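Local coordinates for alpha,alpha-trehalose-phosphate synthase (UDP-forming) (Burkholderia vietnamiensis, PDB 5TVG), which binds uridine-5'-diphosphate and belongs to glycosyltransferase family 20, whose members have the two-domain GT-B fold, at residues 195-200 and 230-235; 265-270 and 302-307; 287-292 and 415-420. All coordinates share one frame; numbering follows the deposited sequence.

Contact 1. Residues 195-200 and 230-235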
loop_
_atom_site.group_PDB
_atom_site.type_symbol
_atom_site.label_atom_id
_atom_site.label_comp_id
_atom_site.label_asym_id
_atom_site.label_seq_id
_atom_site.Cartn_x
_atom_site.Cartn_y
_atom_site.Cartn_z
ATOM N N GLN A 195 25.398 23.361 -13.535
ATOM C CA GLN A 195 26.045 23.410 -12.224
ATOM C C GLN A 195 27.476 22.873 -12.277
ATOM O O GLN A 195 28.393 23.483 -11.718
ATOM C CB GLN A 195 25.221 22.631 -11.188
ATOM C CG GLN A 195 23.886 23.317 -10.753
ATOM C CD GLN A 195 24.084 24.396 -9.679
ATOM O OE1 GLN A 195 25.188 24.936 -9.515
ATOM N NE2 GLN A 195 23.018 24.702 -8.935
ATOM N N THR A 196 27.695 21.726 -12.924
ATOM C CA THR A 196 28.977 21.033 -12.854
ATOM C C THR A 196 29.424 20.641 -14.246
ATOM O O THR A 196 28.630 20.628 -15.193
ATOM C CB THR A 196 28.909 19.734 -11.993
ATOM O OG1 THR A 196 28.095 18.762 -12.669
ATOM C CG2 THR A 196 28.295 19.997 -10.647
ATOM N N ASP A 197 30.699 20.254 -14.334
ATOM C CA ASP A 197 31.265 19.720 -15.574
ATOM C C ASP A 197 30.541 18.454 -16.015
ATOM O O ASP A 197 30.315 18.240 -17.214
ATOM C CB ASP A 197 32.759 19.403 -15.386
ATOM C CG ASP A 197 33.613 20.641 -15.355
ATOM O OD1 ASP A 197 33.307 21.607 -16.107
ATOM O OD2 ASP A 197 34.620 20.632 -14.610
ATOM N N ALA A 198 30.215 17.571 -15.070
ATOM C CA ALA A 198 29.460 16.380 -15.444
ATOM C C ALA A 198 28.138 16.758 -16.113
ATOM O O ALA A 198 27.751 16.158 -17.128
ATOM C CB ALA A 198 29.219 15.498 -14.208
ATOM N N ASP A 199 27.451 17.782 -15.595
ATOM C CA ASP A 199 26.191 18.208 -16.208
ATOM C C ASP A 199 26.388 18.709 -17.641
ATOM O O ASP A 199 25.597 18.386 -18.539
ATOM C CB ASP A 199 25.553 19.330 -15.390
ATOM C CG ASP A 199 25.205 18.913 -13.987
ATOM O OD1 ASP A 199 24.466 17.918 -13.812
ATOM O OD2 ASP A 199 25.709 19.582 -13.054
ATOM N N LYS A 200 27.387 19.573 -17.865
ATOM C CA LYS A 200 27.535 20.115 -19.218
ATOM C C LYS A 200 28.008 19.039 -20.183
ATOM O O LYS A 200 27.620 19.040 -21.358
ATOM C CB LYS A 200 28.427 21.350 -19.222
ATOM C CG LYS A 200 29.884 21.144 -19.061
ATOM C CD LYS A 200 30.573 22.444 -19.446
ATOM C CE LYS A 200 32.039 22.471 -19.033
ATOM N NZ LYS A 200 32.904 21.862 -20.050
ATOM N N VAL A 230 28.495 26.343 -23.992
ATOM C CA VAL A 230 28.139 25.350 -22.981
ATOM C C VAL A 230 29.186 25.436 -21.882
ATOM O O VAL A 230 30.375 25.213 -22.130
ATOM C CB VAL A 230 28.056 23.942 -23.587
ATOM C CG1 VAL A 230 27.833 22.875 -22.513
ATOM C CG2 VAL A 230 26.905 23.899 -24.608
ATOM N N ALA A 231 28.757 25.743 -20.661
ATOM C CA ALA A 231 29.733 26.018 -19.614
ATOM C C ALA A 231 29.117 25.671 -18.268
ATOM O O ALA A 231 27.902 25.501 -18.154
ATOM C CB ALA A 231 30.201 27.491 -19.648
ATOM N N ALA A 232 29.976 25.559 -17.252
ATOM C CA ALA A 232 29.545 25.296 -15.890
ATOM C C ALA A 232 29.765 26.530 -15.018
ATOM O O ALA A 232 30.827 27.161 -15.067
ATOM C CB ALA A 232 30.289 24.081 -15.290
ATOM N N TYR A 233 28.774 26.846 -14.198
ATOM C CA TYR A 233 28.834 27.952 -13.244
ATOM C C TYR A 233 28.290 27.428 -11.923
ATOM O O TYR A 233 27.116 27.660 -11.599
ATOM C CB TYR A 233 27.981 29.149 -13.702
ATOM C CG TYR A 233 28.142 29.566 -15.141
ATOM C CD1 TYR A 233 27.552 28.832 -16.160
ATOM C CD2 TYR A 233 28.799 30.756 -15.480
ATOM C CE1 TYR A 233 27.684 29.213 -17.478
ATOM C CE2 TYR A 233 28.898 31.167 -16.788
ATOM C CZ TYR A 233 28.342 30.405 -17.787
ATOM O OH TYR A 233 28.444 30.798 -19.099
ATOM N N PRO A 234 29.093 26.699 -11.148
ATOM C CA PRO A 234 28.558 26.109 -9.906
ATOM C C PRO A 234 28.154 27.206 -8.930
ATOM O O PRO A 234 28.915 28.132 -8.674
ATOM C CB PRO A 234 29.730 25.267 -9.365
ATOM C CG PRO A 234 31.037 26.032 -10.004
ATOM C CD PRO A 234 30.546 26.451 -11.343
ATOM N N ILE A 235 26.945 27.108 -8.388
ATOM C CA ILE A 235 26.439 28.146 -7.492
ATOM C C ILE A 235 27.071 28.011 -6.113
ATOM O O ILE A 235 27.186 26.899 -5.555
ATOM C CB ILE A 235 24.905 28.070 -7.374
ATOM C CG1 ILE A 235 24.230 28.388 -8.697
ATOM C CG2 ILE A 235 24.420 29.051 -6.327
ATOM C CD1 ILE A 235 22.669 28.444 -8.542
#

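Contact 2. Residues 265-270 and 302-307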
loop_
_atom_site.group_PDB
_atom_site.type_symbol
_atom_site.label_atom_id
_atom_site.label_comp_id
_atom_site.label_asym_id
_atom_site.label_seq_id
_atom_site.Cartn_x
_atom_site.Cartn_y
_atom_site.Cartn_z
ATOM N N ARG A 265 24.305 16.217 24.856
ATOM C CA ARG A 265 24.310 15.243 23.771
ATOM C C ARG A 265 24.855 15.861 22.490
ATOM O O ARG A 265 24.687 17.054 22.234
ATOM C CB ARG A 265 22.906 14.716 23.528
ATOM C CG ARG A 265 22.390 13.873 24.676
ATOM C CD ARG A 265 20.896 13.692 24.587
ATOM N NE ARG A 265 20.417 12.799 25.638
ATOM C CZ ARG A 265 19.153 12.747 26.042
ATOM N NH1 ARG A 265 18.248 13.547 25.482
ATOM N NH2 ARG A 265 18.797 11.900 26.999
ATOM N N LYS A 266 25.497 15.031 21.671
ATOM C CA LYS A 266 25.956 15.485 20.361
ATOM C C LYS A 266 24.777 15.610 19.412
ATOM O O LYS A 266 23.755 14.940 19.565
ATOM C CB LYS A 266 27.001 14.516 19.784
ATOM C CG LYS A 266 28.132 14.178 20.763
ATOM C CD LYS A 266 29.496 14.563 20.219
ATOM C CE LYS A 266 30.552 14.647 21.327
ATOM N NZ LYS A 266 30.491 15.961 22.053
ATOM N N LEU A 267 24.922 16.490 18.424
ATOM C CA LEU A 267 23.825 16.862 17.544
ATOM C C LEU A 267 24.221 16.586 16.105
ATOM O O LEU A 267 25.224 17.114 15.620
ATOM C CB LEU A 267 23.461 18.331 17.742
ATOM C CG LEU A 267 22.493 18.937 16.712
ATOM C CD1 LEU A 267 21.106 18.210 16.778
ATOM C CD2 LEU A 267 22.372 20.427 16.880
ATOM N N VAL A 268 23.444 15.751 15.438
ATOM C CA VAL A 268 23.535 15.550 14.003
ATOM C C VAL A 268 22.368 16.312 13.395
ATOM O O VAL A 268 21.216 16.132 13.812
ATOM C CB VAL A 268 23.487 14.057 13.625
ATOM C CG1 VAL A 268 23.572 13.892 12.107
ATOM C CG2 VAL A 268 24.618 13.241 14.303
ATOM N N MET A 269 22.672 17.198 12.459
ATOM C CA MET A 269 21.722 18.147 11.908
ATOM C C MET A 269 21.508 17.911 10.412
ATOM O O MET A 269 22.476 17.804 9.649
ATOM C CB MET A 269 22.233 19.572 12.158
ATOM C CG MET A 269 21.199 20.543 11.885
ATOM S SD MET A 269 20.014 20.694 13.208
ATOM C CE MET A 269 18.866 21.611 12.202
ATOM N N SER A 270 20.244 17.912 9.985
ATOM C CA SER A 270 19.877 17.848 8.575
ATOM C C SER A 270 18.776 18.860 8.313
ATOM O O SER A 270 17.883 19.026 9.143
ATOM C CB SER A 270 19.362 16.470 8.163
ATOM O OG SER A 270 20.404 15.536 8.118
ATOM N N SER A 302 21.745 13.023 19.173
ATOM C CA SER A 302 20.411 13.231 18.635
ATOM C C SER A 302 20.490 13.681 17.185
ATOM O O SER A 302 21.343 14.492 16.820
ATOM C CB SER A 302 19.606 14.257 19.458
ATOM O OG SER A 302 19.170 13.689 20.701
ATOM N N PHE A 303 19.612 13.113 16.363
ATOM C CA PHE A 303 19.501 13.429 14.950
ATOM C C PHE A 303 18.260 14.314 14.781
ATOM O O PHE A 303 17.133 13.861 15.006
ATOM C CB PHE A 303 19.435 12.135 14.122
ATOM C CG PHE A 303 19.242 12.353 12.626
ATOM C CD1 PHE A 303 19.548 13.589 12.031
ATOM C CD2 PHE A 303 18.791 11.321 11.814
ATOM C CE1 PHE A 303 19.362 13.796 10.677
ATOM C CE2 PHE A 303 18.613 11.501 10.467
ATOM C CZ PHE A 303 18.911 12.767 9.887
ATOM N N VAL A 304 18.475 15.582 14.422
ATOM C CA VAL A 304 17.399 16.531 14.141
ATOM C C VAL A 304 17.248 16.628 12.629
ATOM O O VAL A 304 18.213 16.945 11.923
ATOM C CB VAL A 304 17.674 17.919 14.751
ATOM C CG1 VAL A 304 16.653 18.974 14.178
ATOM C CG2 VAL A 304 17.612 17.878 16.284
ATOM N N GLN A 305 16.061 16.311 12.120
ATOM C CA GLN A 305 15.766 16.452 10.698
ATOM C C GLN A 305 14.634 17.459 10.539
ATOM O O GLN A 305 13.475 17.159 10.862
ATOM C CB GLN A 305 15.374 15.127 10.053
ATOM C CG GLN A 305 14.847 15.279 8.596
ATOM C CD GLN A 305 15.959 15.543 7.589
ATOM O OE1 GLN A 305 16.869 14.722 7.423
ATOM N NE2 GLN A 305 15.903 16.707 6.912
ATOM N N ILE A 306 14.974 18.640 10.054
ATOM C CA ILE A 306 13.993 19.631 9.637
ATOM C C ILE A 306 13.705 19.349 8.175
ATOM O O ILE A 306 14.628 19.329 7.350
ATOM C CB ILE A 306 14.524 21.056 9.837
ATOM C CG1 ILE A 306 14.665 21.334 11.337
ATOM C CG2 ILE A 306 13.614 22.086 9.115
ATOM C CD1 ILE A 306 15.403 22.584 11.660
ATOM N N ALA A 307 12.441 19.077 7.866
ATOM C CA ALA A 307 12.022 18.618 6.542
ATOM C C ALA A 307 10.650 19.209 6.210
ATOM O O ALA A 307 9.617 18.541 6.330
ATOM C CB ALA A 307 11.995 17.082 6.496
HETATM O O HOH W 1 18.404 15.112 22.702
#

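Contact 3. Residues 287-292 and 415-420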
loop_
_atom_site.group_PDB
_atom_site.type_symbol
_atom_site.label_atom_id
_atom_site.label_comp_id
_atom_site.label_asym_id
_atom_site.label_seq_id
_atom_site.Cartn_x
_atom_site.Cartn_y
_atom_site.Cartn_z
ATOM N N PHE A 287 21.327 6.099 10.216
ATOM C CA PHE A 287 21.465 6.510 11.605
ATOM C C PHE A 287 20.990 5.393 12.534
ATOM O O PHE A 287 21.592 5.141 13.578
ATOM C CB PHE A 287 20.669 7.789 11.842
ATOM C CG PHE A 287 20.763 8.321 13.248
ATOM C CD1 PHE A 287 21.952 8.854 13.726
ATOM C CD2 PHE A 287 19.658 8.266 14.100
ATOM C CE1 PHE A 287 22.039 9.355 15.026
ATOM C CE2 PHE A 287 19.740 8.756 15.396
ATOM C CZ PHE A 287 20.919 9.302 15.857
ATOM N N GLU A 288 19.896 4.726 12.172
ATOM C CA GLU A 288 19.469 3.555 12.922
ATOM C C GLU A 288 20.584 2.501 12.931
ATOM O O GLU A 288 20.943 1.955 13.983
ATOM C CB GLU A 288 18.179 3.008 12.315
ATOM C CG GLU A 288 17.723 1.699 12.953
ATOM C CD GLU A 288 16.670 0.980 12.158
ATOM O OE1 GLU A 288 16.500 1.282 10.952
ATOM O OE2 GLU A 288 16.035 0.070 12.721
ATOM N N ARG A 289 21.164 2.225 11.761
ATOM C CA ARG A 289 22.241 1.246 11.696
ATOM C C ARG A 289 23.416 1.663 12.574
ATOM O O ARG A 289 23.985 0.835 13.283
ATOM C CB ARG A 289 22.717 1.082 10.264
ATOM C CG ARG A 289 23.812 0.040 10.098
ATOM C CD ARG A 289 24.202 -0.080 8.659
ATOM N NE ARG A 289 23.105 -0.620 7.868
ATOM C CZ ARG A 289 23.006 -1.882 7.484
ATOM N NH1 ARG A 289 23.960 -2.760 7.824
ATOM N NH2 ARG A 289 21.961 -2.248 6.746
ATOM N N MET A 290 23.732 2.958 12.623
ATOM C CA MET A 290 24.808 3.369 13.518
ATOM C C MET A 290 24.446 3.115 14.974
ATOM O O MET A 290 25.294 2.675 15.757
ATOM C CB MET A 290 25.135 4.840 13.344
ATOM C CG MET A 290 26.394 5.223 14.080
ATOM S SD MET A 290 26.492 6.968 14.519
ATOM C CE MET A 290 25.285 7.041 15.838
ATOM N N LEU A 291 23.206 3.446 15.369
ATOM C CA LEU A 291 22.789 3.189 16.743
ATOM C C LEU A 291 22.782 1.696 17.056
ATOM O O LEU A 291 23.175 1.286 18.158
ATOM C CB LEU A 291 21.415 3.782 17.006
ATOM C CG LEU A 291 21.247 5.289 16.944
ATOM C CD1 LEU A 291 19.754 5.579 17.220
ATOM C CD2 LEU A 291 22.160 5.983 17.929
ATOM N N ALA A 292 22.341 0.865 16.104
ATOM C CA ALA A 292 22.361 -0.583 16.347
ATOM C C ALA A 292 23.785 -1.088 16.460
ATOM O O ALA A 292 24.076 -1.946 17.296
ATOM C CB ALA A 292 21.653 -1.347 15.236
ATOM N N ASP A 415 24.807 2.817 0.373
ATOM C CA ASP A 415 25.616 1.967 1.257
ATOM C C ASP A 415 25.415 2.439 2.702
ATOM O O ASP A 415 26.172 3.284 3.201
ATOM C CB ASP A 415 27.110 2.037 0.825
ATOM C CG ASP A 415 28.011 1.088 1.612
ATOM O OD1 ASP A 415 27.566 0.458 2.605
ATOM O OD2 ASP A 415 29.184 0.973 1.216
ATOM N N HIS A 416 24.398 1.879 3.364
ATOM C CA HIS A 416 24.025 2.291 4.720
ATOM C C HIS A 416 25.150 2.040 5.716
ATOM O O HIS A 416 25.381 2.852 6.625
ATOM C CB HIS A 416 22.756 1.548 5.157
ATOM C CG HIS A 416 21.545 1.907 4.350
ATOM N ND1 HIS A 416 20.283 1.427 4.641
ATOM C CD2 HIS A 416 21.407 2.702 3.257
ATOM C CE1 HIS A 416 19.418 1.903 3.765
ATOM N NE2 HIS A 416 20.070 2.691 2.920
ATOM N N ALA A 417 25.876 0.929 5.555
ATOM C CA ALA A 417 26.980 0.654 6.470
ATOM C C ALA A 417 28.046 1.727 6.348
ATOM O O ALA A 417 28.558 2.221 7.361
ATOM C CB ALA A 417 27.578 -0.749 6.225
ATOM N N GLN A 418 28.372 2.147 5.120
ATOM C CA GLN A 418 29.350 3.223 4.993
ATOM C C GLN A 418 28.838 4.513 5.644
ATOM O O GLN A 418 29.608 5.250 6.292
ATOM C CB GLN A 418 29.702 3.487 3.524
ATOM C CG GLN A 418 30.865 4.509 3.360
ATOM C CD GLN A 418 31.008 5.101 1.940
ATOM O OE1 GLN A 418 30.065 5.086 1.146
ATOM N NE2 GLN A 418 32.212 5.601 1.617
ATOM N N MET A 419 27.546 4.824 5.463
ATOM C CA MET A 419 27.005 6.055 6.050
ATOM C C MET A 419 27.039 6.004 7.573
ATOM O O MET A 419 27.392 6.992 8.226
ATOM C CB MET A 419 25.569 6.290 5.561
ATOM C CG MET A 419 25.468 6.541 4.061
ATOM S SD MET A 419 24.559 8.044 3.630
ATOM C CE MET A 419 22.826 7.596 3.952
ATOM N N ALA A 420 26.678 4.846 8.151
ATOM C CA ALA A 420 26.721 4.675 9.593
ATOM C C ALA A 420 28.150 4.802 10.103
ATOM O O ALA A 420 28.393 5.459 11.124
ATOM C CB ALA A 420 26.150 3.289 9.978
HETATM O O HOH W 2 20.296 0.085 7.061
#

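Contact 1. Residues 195-200 and 230-235
Gln195 reaches past the end of a β-strand to Ile235, and its amide does two jobs there. OE1 accepts the backbone N-H of Ile235 at 3.0 Å in a nearly straight bond (164° at the hydrogen) that lies in the plane of the carbonyl. The side chain is folded at its second torsion (chi2 -82°), which carries the amide obliquely across the Ile235 side chain, NE2 standing 3.8 Å from CD1. NE2 itself donates to His164 O, so the rotation of the amide is fixed from both ends. The backbone takes part as well: Gln195 O rests against the Pro234 ring, 3.2 Å from its CB, where the proline nitrogen has no hydrogen to offer.

Farther along, Ala232 CB points at the first turn of the helix and meets Thr196 C at 3.7 Å. That helix starts with a capping box: Thr196 OG1 accepts from Asp199 N and donates to Asp199 OD2 at 2.6 Å, while the bond from Thr196 N to the same carboxylate oxygen is weak. Lys200 has CG in the crowded position between backbone N and carbonyl carbon (chi1 75°), and its chain runs across the strand, with CB 3.7 Å from Val230 CG1 and CD 3.7 Å from Ala231 CA. Its NZ makes a long salt bridge to Asp197.

Strand 226-232 lies next to strand 191-194, which leads into this helix. The chemistry implies a division of labour: one directional amide bond ties the chain just beyond the strand to Gln195, ahead of the helix, whereas methyl and methylene contacts seat the helix start without further cross-segment hydrogen bonds.

Contact 2. Residues 265-270 and 302-307
Val268 O is approached by several groups of the neighbouring strand at once. Val304 N donates to it at 2.9 Å, nearly along the C=O axis, Phe303 CA adds a C-H···O contact at 3.4 Å, and the Phe303 ring turns its edge to the same oxygen. Further backbone bonds continue the ladder on both sides, the pair Val268 N to Ser302 O (2.8 Å) being the straightest at 171°. The two strands run parallel, 22° apart in direction.

Side chains alternate between the two faces. On one, Leu267 CD1 meets Val304 CG2 at 3.5 Å, and Met269 lies beside Val304, pointing the same way; a bend at chi2 (79°) helps carry its CE to within 3.6 Å of Ile306 CD1. Helices 253-262 and 352-361 cover this side. On the other, Ser270 OG sits 3.3 Å from Phe303 CE1 at the ring edge, while its hydrogen bond goes to Tyr366 O in the next strand. Gln305 OE1 approaches Ser270 CB closely, at 3.1 Å, and Gln305 NE2 donates to Ile306 O, from above that carbonyl's plane, and to Asp272 OD1. At the strand start a water joins Arg265 NH1 to Ser302 OG, the guanidinium being held chiefly through NE by Gly299 O.

Joined through helix 280-293, the strands form a β-α-β unit of the parallel sheet, as in the Rossmann-like domains of GT-B enzymes; Ile306 comes within about 4 Å of the bound uridine-5'-diphosphate.

Contact 3. Residues 287-292 and 415-420
Helices 287-292 and 416-420 pass each other at 67° with their axes 8.2 Å apart, and the backbones come closest where Met290 CA and Ala420 CA are separated by 4.6 Å. So near an approach is a matter of side-chain size: the methyl of Ala420 points straight at the other helix and lies 3.6 Å from Met290 N. Met290 leans past it, its CG touching Ala420 O at 3.6 Å before the thioether end turns away toward Trp297 and helix 416-428 farther along.

Arg289 spans the other part of the crossing. Its first two torsions are both extended, and the chain passes over Ala420 CB and places CD 3.6 Å from Ala417 CA; the turn at chi3 (-66°) then swings the guanidinium across the first turn of the partner helix. There NE stands 3.5 Å from His416 CB, an oblique approach.

Helix 280-293 is the connecting helix of a β-α-β unit in the Rossmann-like domain built on the parallel sheet, and helix 416-428 follows strand 409-411 at an edge of the same sheet. Two helices flanking one sheet thus meet here, and Phe287, on the first, turns to the strands to pack edge-to-face with Phe303.

Between the two polar side chains lies a water that accepts from Arg289 NH2 at 2.9 Å and sits 2.8 Å from His416 ND1. It is in the plane of both groups, although the guanidinium and imidazole are turned 66° against each other. The partner helix is capped by Asp415, whose OD1 accepts from Gln418 N; its OD2 forms a salt bridge with Arg109 of a neighbouring subunit.

Overall arrangement
The three contacts sample both sheets of the chain. Contact 2 is the buried one, made inside the parallel sheet and dominated by a regular backbone ladder, with mostly apolar side chains on one face and a mix of aromatic, aliphatic and polar ones on the other. Contact 3 lies one layer out, where the helix joining the strands of contact 2 meets another helix; with no direct hydrogen bond across it, it relies on closely approaching alanines, Met290, the aliphatic part of Arg289 and a bridging water. Phe303 and Phe287 bring these two into touch. Contact 1 belongs to the mixed sheet, its centre about 31 Å from that of contact 2; partly buried like contact 3, it combines one side-chain-to-backbone hydrogen bond with aliphatic packing.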